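Local coordinates for protein carbonic anhydrase (Neosartorya fumigata, PDB 7COI) that probably catalyses the reversible hydration of carbon dioxide to hydrogencarbonate and a proton, as a zinc-dependent enzyme of the beta class, at residues A[115-120]-A[156-161]; A[143-148]-A[225-230]; A[174-179]-A[254-259]; A[179-184]-A[198-203]. One frame throughout, in Å; residues are numbered along the deposited sequence.

Contact 1 of 4, residues A[115-120]-A[156-161]. With ZN (zinc ion), chain F.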
loop_
_atom_site.group_PDB
_atom_site.type_symbol
_atom_site.label_atom_id
_atom_site.label_comp_id
_atom_site.label_asym_id
_atom_site.label_seq_id
_atom_site.Cartn_x
_atom_site.Cartn_y
_atom_site.Cartn_z
ATOM N N LEU A 115 -17.144 5.348 -14.683
ATOM C CA LEU A 115 -16.258 4.567 -13.788
ATOM C C LEU A 115 -17.142 3.963 -12.715
ATOM O O LEU A 115 -17.834 4.717 -12.001
ATOM C CB LEU A 115 -15.145 5.441 -13.176
ATOM C CG LEU A 115 -14.417 4.808 -11.965
ATOM C CD1 LEU A 115 -13.717 3.512 -12.373
ATOM C CD2 LEU A 115 -13.411 5.771 -11.374
ATOM N N TRP A 116 -17.089 2.639 -12.567
ATOM C CA TRP A 116 -17.814 1.892 -11.523
ATOM C C TRP A 116 -16.800 1.401 -10.497
ATOM O O TRP A 116 -15.839 0.751 -10.893
ATOM C CB TRP A 116 -18.519 0.714 -12.167
ATOM C CG TRP A 116 -19.243 -0.215 -11.255
ATOM C CD1 TRP A 116 -18.721 -1.273 -10.563
ATOM C CD2 TRP A 116 -20.644 -0.211 -10.982
ATOM N NE1 TRP A 116 -19.712 -1.943 -9.909
ATOM C CE2 TRP A 116 -20.912 -1.320 -10.152
ATOM C CE3 TRP A 116 -21.710 0.588 -11.408
ATOM C CZ2 TRP A 116 -22.181 -1.636 -9.721
ATOM C CZ3 TRP A 116 -22.972 0.279 -10.957
ATOM C CH2 TRP A 116 -23.202 -0.820 -10.138
ATOM N N ILE A 117 -17.010 1.744 -9.236
ATOM C CA ILE A 117 -16.258 1.172 -8.095
ATOM C C ILE A 117 -17.278 0.368 -7.298
ATOM O O ILE A 117 -18.236 0.962 -6.740
ATOM C CB ILE A 117 -15.540 2.237 -7.258
ATOM C CG1 ILE A 117 -14.585 3.075 -8.109
ATOM C CG2 ILE A 117 -14.841 1.537 -6.100
ATOM C CD1 ILE A 117 -14.063 4.332 -7.470
ATOM N N GLY A 118 -17.141 -0.946 -7.326
ATOM C CA GLY A 118 -18.046 -1.821 -6.583
ATOM C C GLY A 118 -17.336 -2.963 -5.878
ATOM O O GLY A 118 -16.089 -3.015 -5.818
ATOM N N CYS A 119 -18.138 -3.850 -5.319
ATOM C CA CYS A 119 -17.631 -4.991 -4.551
ATOM C C CYS A 119 -17.251 -6.117 -5.525
ATOM O O CYS A 119 -17.924 -6.280 -6.564
ATOM C CB CYS A 119 -18.620 -5.456 -3.485
ATOM S SG CYS A 119 -17.857 -6.661 -2.451
ATOM N N SER A 120 -16.229 -6.899 -5.159
ATOM C CA SER A 120 -15.853 -8.149 -5.868
ATOM C C SER A 120 -16.949 -9.223 -5.817
ATOM O O SER A 120 -16.886 -10.163 -6.624
ATOM C CB SER A 120 -14.602 -8.688 -5.251
ATOM O OG SER A 120 -13.551 -7.767 -5.385
ATOM N N ALA A 156 -4.946 4.595 -8.836
ATOM C CA ALA A 156 -4.534 4.490 -10.251
ATOM C C ALA A 156 -5.760 4.361 -11.165
ATOM O O ALA A 156 -5.790 5.011 -12.239
ATOM C CB ALA A 156 -3.554 3.363 -10.397
ATOM N N VAL A 157 -6.770 3.592 -10.761
ATOM C CA VAL A 157 -8.013 3.463 -11.554
ATOM C C VAL A 157 -8.651 4.854 -11.696
ATOM O O VAL A 157 -9.083 5.211 -12.822
ATOM C CB VAL A 157 -8.976 2.460 -10.914
ATOM C CG1 VAL A 157 -10.388 2.624 -11.477
ATOM C CG2 VAL A 157 -8.444 1.036 -11.065
ATOM N N ILE A 158 -8.769 5.581 -10.586
ATOM C CA ILE A 158 -9.484 6.893 -10.582
ATOM C C ILE A 158 -8.699 7.870 -11.465
ATOM O O ILE A 158 -9.338 8.549 -12.287
ATOM C CB ILE A 158 -9.670 7.388 -9.145
ATOM C CG1 ILE A 158 -10.670 6.481 -8.429
ATOM C CG2 ILE A 158 -10.037 8.871 -9.130
ATOM C CD1 ILE A 158 -10.675 6.551 -6.944
ATOM N N GLU A 159 -7.377 7.891 -11.357
ATOM C CA GLU A 159 -6.517 8.773 -12.180
ATOM C C GLU A 159 -6.748 8.453 -13.659
ATOM O O GLU A 159 -6.965 9.408 -14.465
ATOM C CB GLU A 159 -5.066 8.616 -11.768
ATOM C CG GLU A 159 -4.075 9.385 -12.627
ATOM C CD GLU A 159 -4.104 10.911 -12.514
ATOM O OE1 GLU A 159 -4.616 11.438 -11.527
ATOM O OE2 GLU A 159 -3.591 11.539 -13.418
ATOM N N PHE A 160 -6.709 7.168 -14.025
ATOM C CA PHE A 160 -6.828 6.758 -15.444
ATOM C C PHE A 160 -8.229 7.118 -15.965
ATOM O O PHE A 160 -8.334 7.749 -17.034
ATOM C CB PHE A 160 -6.522 5.281 -15.612
ATOM C CG PHE A 160 -6.270 4.898 -17.043
ATOM C CD1 PHE A 160 -7.318 4.627 -17.901
ATOM C CD2 PHE A 160 -4.975 4.750 -17.502
ATOM C CE1 PHE A 160 -7.082 4.285 -19.222
ATOM C CE2 PHE A 160 -4.734 4.400 -18.829
ATOM C CZ PHE A 160 -5.787 4.157 -19.676
ATOM N N ALA A 161 -9.280 6.777 -15.218
ATOM C CA ALA A 161 -10.667 7.002 -15.662
ATOM C C ALA A 161 -10.916 8.519 -15.807
ATOM O O ALA A 161 -11.555 8.942 -16.791
ATOM C CB ALA A 161 -11.636 6.398 -14.704
HETATM ZN ZN ZN F . -19.521 -7.100 -0.864
#

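Contact 2 of 4, residues A[143-148]-A[225-230]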
loop_
_atom_site.group_PDB
_atom_site.type_symbol
_atom_site.label_atom_id
_atom_site.label_comp_id
_atom_site.label_asym_id
_atom_site.label_seq_id
_atom_site.Cartn_x
_atom_site.Cartn_y
_atom_site.Cartn_z
ATOM N N ILE A 143 -12.769 -5.713 -2.168
ATOM C CA ILE A 143 -13.580 -6.187 -1.009
ATOM C C ILE A 143 -14.373 -5.012 -0.404
ATOM O O ILE A 143 -13.762 -4.056 0.135
ATOM C CB ILE A 143 -12.739 -6.899 0.046
ATOM C CG1 ILE A 143 -12.075 -8.155 -0.524
ATOM C CG2 ILE A 143 -13.622 -7.227 1.249
ATOM C CD1 ILE A 143 -13.022 -9.190 -1.107
ATOM N N ALA A 144 -15.699 -5.083 -0.509
ATOM C CA ALA A 144 -16.659 -4.129 0.092
ATOM C C ALA A 144 -16.496 -2.723 -0.478
ATOM O O ALA A 144 -16.891 -1.753 0.204
ATOM C CB ALA A 144 -16.475 -4.096 1.590
ATOM N N ASN A 145 -16.041 -2.590 -1.730
ATOM C CA ASN A 145 -16.059 -1.281 -2.443
ATOM C C ASN A 145 -15.471 -0.215 -1.499
ATOM O O ASN A 145 -15.993 0.905 -1.464
ATOM C CB ASN A 145 -17.468 -0.949 -2.989
ATOM C CG ASN A 145 -18.632 -1.067 -2.009
ATOM O OD1 ASN A 145 -19.186 -2.141 -1.838
ATOM N ND2 ASN A 145 -19.026 0.048 -1.395
ATOM N N VAL A 146 -14.344 -0.506 -0.843
ATOM C CA VAL A 146 -13.710 0.407 0.148
ATOM C C VAL A 146 -12.735 1.319 -0.586
ATOM O O VAL A 146 -11.938 0.839 -1.405
ATOM C CB VAL A 146 -13.011 -0.371 1.277
ATOM C CG1 VAL A 146 -12.228 0.541 2.213
ATOM C CG2 VAL A 146 -14.015 -1.174 2.062
ATOM N N ILE A 147 -12.818 2.617 -0.312
ATOM C CA ILE A 147 -11.834 3.611 -0.808
ATOM C C ILE A 147 -10.913 3.989 0.335
ATOM O O ILE A 147 -11.294 4.840 1.165
ATOM C CB ILE A 147 -12.504 4.845 -1.437
ATOM C CG1 ILE A 147 -13.595 4.439 -2.432
ATOM C CG2 ILE A 147 -11.460 5.754 -2.056
ATOM C CD1 ILE A 147 -13.697 5.310 -3.643
ATOM N N HIS A 148 -9.727 3.384 0.384
ATOM C CA HIS A 148 -8.624 3.852 1.248
ATOM C C HIS A 148 -8.027 5.040 0.527
ATOM O O HIS A 148 -7.639 4.897 -0.623
ATOM C CB HIS A 148 -7.556 2.774 1.440
ATOM C CG HIS A 148 -8.018 1.597 2.224
ATOM N ND1 HIS A 148 -7.742 1.464 3.558
ATOM C CD2 HIS A 148 -8.662 0.469 1.842
ATOM C CE1 HIS A 148 -8.237 0.303 3.966
ATOM N NE2 HIS A 148 -8.792 -0.315 2.951
ATOM N N GLU A 225 -24.311 1.473 3.405
ATOM C CA GLU A 225 -24.667 2.851 2.959
ATOM C C GLU A 225 -23.643 3.856 3.481
ATOM O O GLU A 225 -23.251 4.734 2.710
ATOM C CB GLU A 225 -26.051 3.267 3.467
ATOM C CG GLU A 225 -27.148 2.389 2.920
ATOM C CD GLU A 225 -28.528 2.647 3.498
ATOM O OE1 GLU A 225 -28.606 3.186 4.614
ATOM O OE2 GLU A 225 -29.512 2.262 2.845
ATOM N N LEU A 226 -23.290 3.774 4.766
ATOM C CA LEU A 226 -22.310 4.702 5.381
ATOM C C LEU A 226 -20.968 4.552 4.652
ATOM O O LEU A 226 -20.314 5.564 4.397
ATOM C CB LEU A 226 -22.182 4.409 6.874
ATOM C CG LEU A 226 -23.381 4.825 7.734
ATOM C CD1 LEU A 226 -23.189 4.232 9.096
ATOM C CD2 LEU A 226 -23.528 6.339 7.775
ATOM N N ASN A 227 -20.631 3.333 4.241
ATOM C CA ASN A 227 -19.364 3.043 3.507
ATOM C C ASN A 227 -19.396 3.693 2.129
ATOM O O ASN A 227 -18.358 4.273 1.690
ATOM C CB ASN A 227 -19.123 1.540 3.460
ATOM C CG ASN A 227 -17.821 1.203 2.780
ATOM O OD1 ASN A 227 -16.799 1.801 3.113
ATOM N ND2 ASN A 227 -17.881 0.290 1.807
ATOM N N VAL A 228 -20.529 3.615 1.414
ATOM C CA VAL A 228 -20.647 4.257 0.079
ATOM C C VAL A 228 -20.489 5.763 0.286
ATOM O O VAL A 228 -19.763 6.396 -0.465
ATOM C CB VAL A 228 -21.978 3.900 -0.618
ATOM C CG1 VAL A 228 -22.204 4.775 -1.837
ATOM C CG2 VAL A 228 -22.036 2.409 -0.988
ATOM N N LYS A 229 -21.146 6.331 1.283
ATOM C CA LYS A 229 -21.097 7.813 1.468
ATOM C C LYS A 229 -19.674 8.257 1.820
ATOM O O LYS A 229 -19.215 9.273 1.310
ATOM C CB LYS A 229 -22.128 8.209 2.519
ATOM C CG LYS A 229 -23.560 8.156 2.021
ATOM C CD LYS A 229 -24.571 8.219 3.158
ATOM C CE LYS A 229 -26.009 8.106 2.694
ATOM N NZ LYS A 229 -26.944 7.924 3.829
ATOM N N GLU A 230 -18.989 7.524 2.683
ATOM C CA GLU A 230 -17.597 7.807 3.092
ATOM C C GLU A 230 -16.688 7.649 1.872
ATOM O O GLU A 230 -15.749 8.478 1.706
ATOM C CB GLU A 230 -17.174 6.905 4.256
ATOM C CG GLU A 230 -15.894 7.387 4.930
ATOM C CD GLU A 230 -16.001 8.765 5.588
ATOM O OE1 GLU A 230 -17.154 9.174 5.900
ATOM O OE2 GLU A 230 -14.934 9.416 5.780
HETATM O O HOH W 1 -20.665 -0.399 1.017
HETATM O O HOH W 2 -17.029 3.074 -0.523
HETATM O O HOH W 3 -14.807 3.440 1.477
#

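Contact 3 of 4, residues A[174-179]-A[254-259]. With ZN (zinc ion), chain F; ACT (acetate ion), chain E.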
loop_
_atom_site.group_PDB
_atom_site.type_symbol
_atom_site.label_atom_id
_atom_site.label_comp_id
_atom_site.label_asym_id
_atom_site.label_seq_id
_atom_site.Cartn_x
_atom_site.Cartn_y
_atom_site.Cartn_z
ATOM N N GLY A 174 -22.301 0.013 -3.360
ATOM C CA GLY A 174 -22.340 -1.006 -2.298
ATOM C C GLY A 174 -23.474 -1.978 -2.539
ATOM O O GLY A 174 -24.205 -1.836 -3.540
ATOM N N HIS A 175 -23.626 -2.994 -1.694
ATOM C CA HIS A 175 -24.690 -3.988 -1.974
ATOM C C HIS A 175 -25.156 -4.582 -0.652
ATOM O O HIS A 175 -24.450 -4.495 0.374
ATOM C CB HIS A 175 -24.280 -5.015 -3.043
ATOM C CG HIS A 175 -23.221 -5.900 -2.505
ATOM N ND1 HIS A 175 -23.508 -7.188 -2.068
ATOM C CD2 HIS A 175 -21.914 -5.666 -2.254
ATOM C CE1 HIS A 175 -22.429 -7.740 -1.584
ATOM N NE2 HIS A 175 -21.463 -6.834 -1.724
ATOM N N THR A 176 -26.367 -5.118 -0.680
ATOM C CA THR A 176 -26.951 -5.853 0.457
ATOM C C THR A 176 -26.212 -7.185 0.580
ATOM O O THR A 176 -25.732 -7.734 -0.461
ATOM C CB THR A 176 -28.473 -5.989 0.278
ATOM O OG1 THR A 176 -28.728 -6.828 -0.849
ATOM C CG2 THR A 176 -29.141 -4.650 0.096
ATOM N N LYS A 177 -26.162 -7.728 1.793
ATOM C CA LYS A 177 -25.524 -9.044 2.082
ATOM C C LYS A 177 -24.020 -8.994 1.750
ATOM O O LYS A 177 -23.502 -9.990 1.247
ATOM C CB LYS A 177 -26.217 -10.146 1.289
ATOM C CG LYS A 177 -27.742 -10.147 1.406
ATOM C CD LYS A 177 -28.204 -10.541 2.771
ATOM C CE LYS A 177 -28.063 -12.034 3.016
ATOM N NZ LYS A 177 -27.524 -12.372 4.363
ATOM N N CYS A 178 -23.368 -7.861 1.979
ATOM C CA CYS A 178 -21.901 -7.692 1.723
ATOM C C CYS A 178 -21.121 -8.374 2.835
ATOM O O CYS A 178 -21.182 -7.893 3.968
ATOM C CB CYS A 178 -21.510 -6.224 1.596
ATOM S SG CYS A 178 -19.758 -6.035 1.177
ATOM N N GLY A 179 -20.363 -9.427 2.499
ATOM C CA GLY A 179 -19.491 -10.170 3.436
ATOM C C GLY A 179 -18.397 -9.315 4.049
ATOM O O GLY A 179 -18.021 -9.583 5.181
ATOM N N GLY A 254 -23.687 7.562 -5.396
ATOM C CA GLY A 254 -23.709 6.416 -4.485
ATOM C C GLY A 254 -24.916 5.569 -4.764
ATOM O O GLY A 254 -26.045 6.135 -4.836
ATOM N N LEU A 255 -24.705 4.253 -4.923
ATOM C CA LEU A 255 -25.789 3.281 -5.161
ATOM C C LEU A 255 -25.684 2.179 -4.131
ATOM O O LEU A 255 -24.558 1.900 -3.645
ATOM C CB LEU A 255 -25.707 2.657 -6.553
ATOM C CG LEU A 255 -25.743 3.609 -7.737
ATOM C CD1 LEU A 255 -25.636 2.837 -9.039
ATOM C CD2 LEU A 255 -27.031 4.429 -7.743
ATOM N N ILE A 256 -26.822 1.532 -3.872
ATOM C CA ILE A 256 -26.886 0.196 -3.232
ATOM C C ILE A 256 -27.569 -0.766 -4.197
ATOM O O ILE A 256 -28.672 -0.457 -4.719
ATOM C CB ILE A 256 -27.584 0.229 -1.867
ATOM C CG1 ILE A 256 -26.810 1.074 -0.844
ATOM C CG2 ILE A 256 -27.850 -1.176 -1.387
ATOM C CD1 ILE A 256 -25.446 0.539 -0.399
ATOM N N TYR A 257 -26.929 -1.914 -4.419
ATOM C CA TYR A 257 -27.436 -3.026 -5.248
ATOM C C TYR A 257 -28.088 -4.026 -4.320
ATOM O O TYR A 257 -27.432 -4.504 -3.405
ATOM C CB TYR A 257 -26.314 -3.685 -6.046
ATOM C CG TYR A 257 -26.785 -4.830 -6.896
ATOM C CD1 TYR A 257 -27.708 -4.605 -7.912
ATOM C CD2 TYR A 257 -26.409 -6.150 -6.628
ATOM C CE1 TYR A 257 -28.162 -5.650 -8.693
ATOM C CE2 TYR A 257 -26.864 -7.199 -7.410
ATOM C CZ TYR A 257 -27.743 -6.947 -8.451
ATOM O OH TYR A 257 -28.231 -7.966 -9.226
ATOM N N ASP A 258 -29.358 -4.360 -4.576
ATOM C CA ASP A 258 -30.091 -5.380 -3.785
ATOM C C ASP A 258 -29.866 -6.717 -4.491
ATOM O O ASP A 258 -30.424 -6.924 -5.612
ATOM C CB ASP A 258 -31.575 -4.987 -3.672
ATOM C CG ASP A 258 -32.396 -5.897 -2.790
ATOM O OD1 ASP A 258 -32.068 -7.085 -2.702
ATOM O OD2 ASP A 258 -33.345 -5.390 -2.179
ATOM N N VAL A 259 -29.071 -7.603 -3.896
ATOM C CA VAL A 259 -28.693 -8.883 -4.563
ATOM C C VAL A 259 -29.927 -9.778 -4.714
ATOM O O VAL A 259 -29.865 -10.706 -5.530
ATOM C CB VAL A 259 -27.559 -9.604 -3.819
ATOM C CG1 VAL A 259 -26.305 -8.747 -3.797
ATOM C CG2 VAL A 259 -27.976 -10.000 -2.417
HETATM ZN ZN ZN F . -19.521 -7.100 -0.864
HETATM C C ACT E . -18.240 -9.855 -0.680
HETATM O O ACT E . -18.380 -10.906 -1.296
HETATM O OXT ACT E . -19.440 -9.045 -0.447
HETATM C CH3 ACT E . -16.894 -9.340 -0.162
HETATM O O HOH W 4 -31.066 -8.047 -0.432
#

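Contact 4 of 4, residues A[179-184]-A[198-203]. With ACT (acetate ion), chain E.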
loop_
_atom_site.group_PDB
_atom_site.type_symbol
_atom_site.label_atom_id
_atom_site.label_comp_id
_atom_site.label_asym_id
_atom_site.label_seq_id
_atom_site.Cartn_x
_atom_site.Cartn_y
_atom_site.Cartn_z
ATOM N N GLY A 179 -20.363 -9.427 2.499
ATOM C CA GLY A 179 -19.491 -10.170 3.436
ATOM C C GLY A 179 -18.397 -9.315 4.049
ATOM O O GLY A 179 -18.021 -9.583 5.181
ATOM N N GLY A 180 -17.875 -8.308 3.355
ATOM C CA GLY A 180 -16.846 -7.421 3.911
ATOM C C GLY A 180 -17.443 -6.503 4.938
ATOM O O GLY A 180 -16.882 -6.329 6.020
ATOM N N VAL A 181 -18.611 -5.947 4.642
ATOM C CA VAL A 181 -19.331 -5.105 5.637
ATOM C C VAL A 181 -19.654 -5.984 6.860
ATOM O O VAL A 181 -19.408 -5.544 8.007
ATOM C CB VAL A 181 -20.573 -4.480 4.995
ATOM C CG1 VAL A 181 -21.445 -3.809 6.046
ATOM C CG2 VAL A 181 -20.165 -3.499 3.895
ATOM N N ALA A 182 -20.180 -7.187 6.653
ATOM C CA ALA A 182 -20.526 -8.097 7.784
ATOM C C ALA A 182 -19.268 -8.427 8.614
ATOM O O ALA A 182 -19.323 -8.428 9.867
ATOM C CB ALA A 182 -21.214 -9.333 7.279
ATOM N N ALA A 183 -18.134 -8.697 7.967
ATOM C CA ALA A 183 -16.863 -8.998 8.665
ATOM C C ALA A 183 -16.513 -7.837 9.605
ATOM O O ALA A 183 -16.082 -8.086 10.762
ATOM C CB ALA A 183 -15.776 -9.254 7.658
ATOM N N ALA A 184 -16.678 -6.585 9.149
ATOM C CA ALA A 184 -16.329 -5.396 9.945
ATOM C C ALA A 184 -17.226 -5.285 11.193
ATOM O O ALA A 184 -16.801 -4.665 12.169
ATOM C CB ALA A 184 -16.397 -4.146 9.104
ATOM N N ILE A 198 -10.310 -1.800 7.973
ATOM C CA ILE A 198 -10.235 -0.752 9.031
ATOM C C ILE A 198 -11.235 0.376 8.741
ATOM O O ILE A 198 -11.879 0.846 9.696
ATOM C CB ILE A 198 -8.800 -0.231 9.211
ATOM C CG1 ILE A 198 -7.943 -1.226 9.971
ATOM C CG2 ILE A 198 -8.824 1.120 9.914
ATOM C CD1 ILE A 198 -6.442 -0.912 9.891
ATOM N N PRO A 199 -11.367 0.922 7.507
ATOM C CA PRO A 199 -12.302 2.025 7.267
ATOM C C PRO A 199 -13.750 1.729 7.665
ATOM O O PRO A 199 -14.440 2.639 8.130
ATOM C CB PRO A 199 -12.189 2.273 5.758
ATOM C CG PRO A 199 -10.753 1.867 5.437
ATOM C CD PRO A 199 -10.553 0.638 6.302
ATOM N N LEU A 200 -14.168 0.475 7.488
ATOM C CA LEU A 200 -15.507 0.011 7.888
ATOM C C LEU A 200 -15.589 -0.017 9.416
ATOM O O LEU A 200 -16.622 0.417 9.934
ATOM C CB LEU A 200 -15.775 -1.345 7.263
ATOM C CG LEU A 200 -16.071 -1.322 5.769
ATOM C CD1 LEU A 200 -15.987 -2.717 5.193
ATOM C CD2 LEU A 200 -17.456 -0.758 5.527
ATOM N N ARG A 201 -14.544 -0.470 10.114
ATOM C CA ARG A 201 -14.541 -0.451 11.609
ATOM C C ARG A 201 -14.486 0.985 12.126
ATOM O O ARG A 201 -15.076 1.248 13.187
ATOM C CB ARG A 201 -13.437 -1.324 12.177
ATOM C CG ARG A 201 -13.617 -2.797 11.916
ATOM C CD ARG A 201 -12.520 -3.571 12.583
ATOM N NE ARG A 201 -12.694 -4.953 12.221
ATOM C CZ ARG A 201 -13.466 -5.796 12.872
ATOM N NH1 ARG A 201 -14.073 -5.396 13.983
ATOM N NH2 ARG A 201 -13.585 -7.037 12.435
ATOM N N GLN A 202 -13.874 1.918 11.389
ATOM C CA GLN A 202 -13.864 3.335 11.814
ATOM C C GLN A 202 -15.315 3.867 11.771
ATOM O O GLN A 202 -15.732 4.597 12.719
ATOM C CB GLN A 202 -12.946 4.159 10.920
ATOM C CG GLN A 202 -11.471 3.764 11.072
ATOM C CD GLN A 202 -10.608 4.543 10.116
ATOM O OE1 GLN A 202 -10.949 4.728 8.951
ATOM N NE2 GLN A 202 -9.494 5.032 10.619
ATOM N N LEU A 203 -16.049 3.532 10.704
ATOM C CA LEU A 203 -17.473 3.919 10.565
ATOM C C LEU A 203 -18.292 3.233 11.657
ATOM O O LEU A 203 -19.171 3.911 12.244
ATOM C CB LEU A 203 -17.983 3.558 9.166
ATOM C CG LEU A 203 -17.461 4.434 8.048
ATOM C CD1 LEU A 203 -17.791 3.813 6.698
ATOM C CD2 LEU A 203 -18.035 5.848 8.168
HETATM C C ACT E . -18.240 -9.855 -0.680
HETATM O O ACT E . -18.380 -10.906 -1.296
HETATM O OXT ACT E . -19.440 -9.045 -0.447
HETATM C CH3 ACT E . -16.894 -9.340 -0.162
#

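Contact 1 of 4, residues A[115-120]-A[156-161]
No ring or other flat group enters the contact of L115 and I117 with V157, I158 and A161: it is aliphatic throughout, and the W116 indole leaves the strand on the side away from the helix. Strand 114-119 runs nearly antiparallel to helix 152-164, at 165° between the short axes, which come within 9.9 Å. The helix connects strand 137-142 to strand 169-175, a beta-alpha-beta crossover that passes over strand 114-119 lying between them in the sheet. L115 makes most of the contact. Its CG stands anti to the backbone N (chi1 165°) and its two methyls part over the helix: CD1 touches CG1 of V157 at 3.6 Å, while CD2 lies 3.8 Å from CB of A161 and 4.1 Å from CG1 of I158. Two residues on, CD1 of I117 meets CD1 of I158 at 4.1 Å, the two side chains crossing at about a right angle. At the far end of the strand C119 SG binds the zinc ion at 2.3 Å, well away from the helix. With only aliphatic carbons in touch and no hydrogen bond across, cohesion here is hydrophobic and rests on fit; the backbone hydrogen bonds of L115, W116 and I117 run to neighbouring strands.

Contact 2 of 4, residues A[143-148]-A[225-230]
The N227 carboxamide reaches from helix 216-236 to the backbone of A144, joining that helix to the loop that follows strand 137-142 in the alpha/beta fold of a beta-carbonic anhydrase. Its ND2 gives a weak, bent bond to A144 O, 2.8 Å long with 122° at the hydrogen. The same ND2 lies 3.4 Å from ND2 of N145, two donors that cannot bond each other. A water resolves the meeting by accepting from both, 3.0 Å from N145 ND2 and equally far from N227 ND2; the two amide planes are turned 41° apart. V228 CG2 also approaches N145 ND2, at 3.8 Å. A second water donates to N145 O and to N227 O, the latter at 2.8 Å, and ties backbone to backbone. A third accepts from I147 N at 2.8 Å and donates to N227 OD1, so both ends of this amide are engaged. N227 CG lies anti to its backbone N (chi1 -177°), which sets CG off the helix toward the loop. On the loop side, A144 and N145 both have positive phi, in the left-handed helical region. Further out, L200 of helix 193-206 packs on A144 and N227, and the N145 side chain touches I172 of the sheet and C119, the zinc ligand, with its OD1 3.7 Å from C119 CB.

Contact 3 of 4, residues A[174-179]-A[254-259]
G174 and H175 pair in parallel with I256 and Y257, joining strands 169-175 and 251-257 of the central sheet at the end where the zinc ion sits. G174 N donates to L255 O, G174 O accepts from Y257 N at 2.9 Å, and T176 N continues the ladder to Y257 O. Beyond it, a side chain takes over: T176 OG1 lies between its backbone N and carbonyl carbon (chi1 66°), where it accepts the V259 N-H at 3.2 Å. One water joins this hydroxyl to D258 OD1, which also accepts from G260 N. H175 CG occupies the corresponding crowded position (chi1 69°); its CB lies at the edge of the Y257 ring, while the imidazole leads away to the metal, NE2 binding zinc at 2.1 Å. On the other nitrogen, ND1 makes a weak 2.8 Å bond to T176 O, which may help fix the ring's rotation, and V259 CG1 approaches it obliquely to 3.6 Å. I256 CD1 bends back over G174, which has no side chain to meet it. C178 SG and C119 complete the protein ligands, and acetate, probably from the crystallisation liquor, is the fourth. D121, a known zinc ligand of this protein, lies beside H175 without binding this chain's metal. Acetate OXT lies 2.0 Å from zinc, at the edge of the H175 ring in its plane.

Contact 4 of 4, residues A[179-184]-A[198-203]
A184 and R201 bring the backbones closest, 5.5 Å between CA atoms, where helices 179-185 and 193-206 cross at -57° with their short axes 9.1 Å apart. Packing is tightest between A184 CB and L200 CB, at 3.4 Å closer than a usual carbon contact. The L200 side chain leans toward the first helix and divides its methyls: CD1 rests 3.8 Å from the carbonyl oxygen of G180, and CD2 meets V181 CG2 at 4.2 Å, the two side chains crossing at about a right angle. Glycine at 180 presents only backbone to this leucine. The R201 chain, extended from CG to NE, brings its guanidinium to the carbonyls of A183 and A184. One face has A184 O 3.3 Å above the plane, offset toward the rim, while NH2 approaches A183 O at 3.2 Å; neither pair has the angle of a hydrogen bond. The proper bonds of NH1 go to G186 O and to S282 O of the third subunit. The A183 and A184 carbonyls, near the C-terminal end of helix 179-185, probably ease the arginine's charge, although R204, of like charge, is also close. At the helix's other end, G179 N donates to the zinc-bound acetate OXT at 3.1 Å. Helix 179-185 begins just after C178, the cysteine of the H-x-x-C zinc motif (H175 and C178) characteristic of beta-carbonic anhydrases.

Contacts 1 and 3 share the central sheet, on neighbouring strands 114-119 and 169-175, with centres about 17 Å apart; together they supply all three protein ligands of the zinc ion. Contact 2 joins the loop after strand 137-142 to helix 216-236, its centre about 11 Å from that of contact 3 and about 9 Å from that of contact 4. Along the chain, contact 1 closes before contacts 3 and 4 open, contact 2 interleaves with contacts 1 and 3, and contact 4 is nested within the loops closed by contacts 2 and 3. Contacts 3 and 4 share G179, the first residue of helix 179-185. Two strand ends and a following loop thus hold the metal, and that helix start borders the acetate.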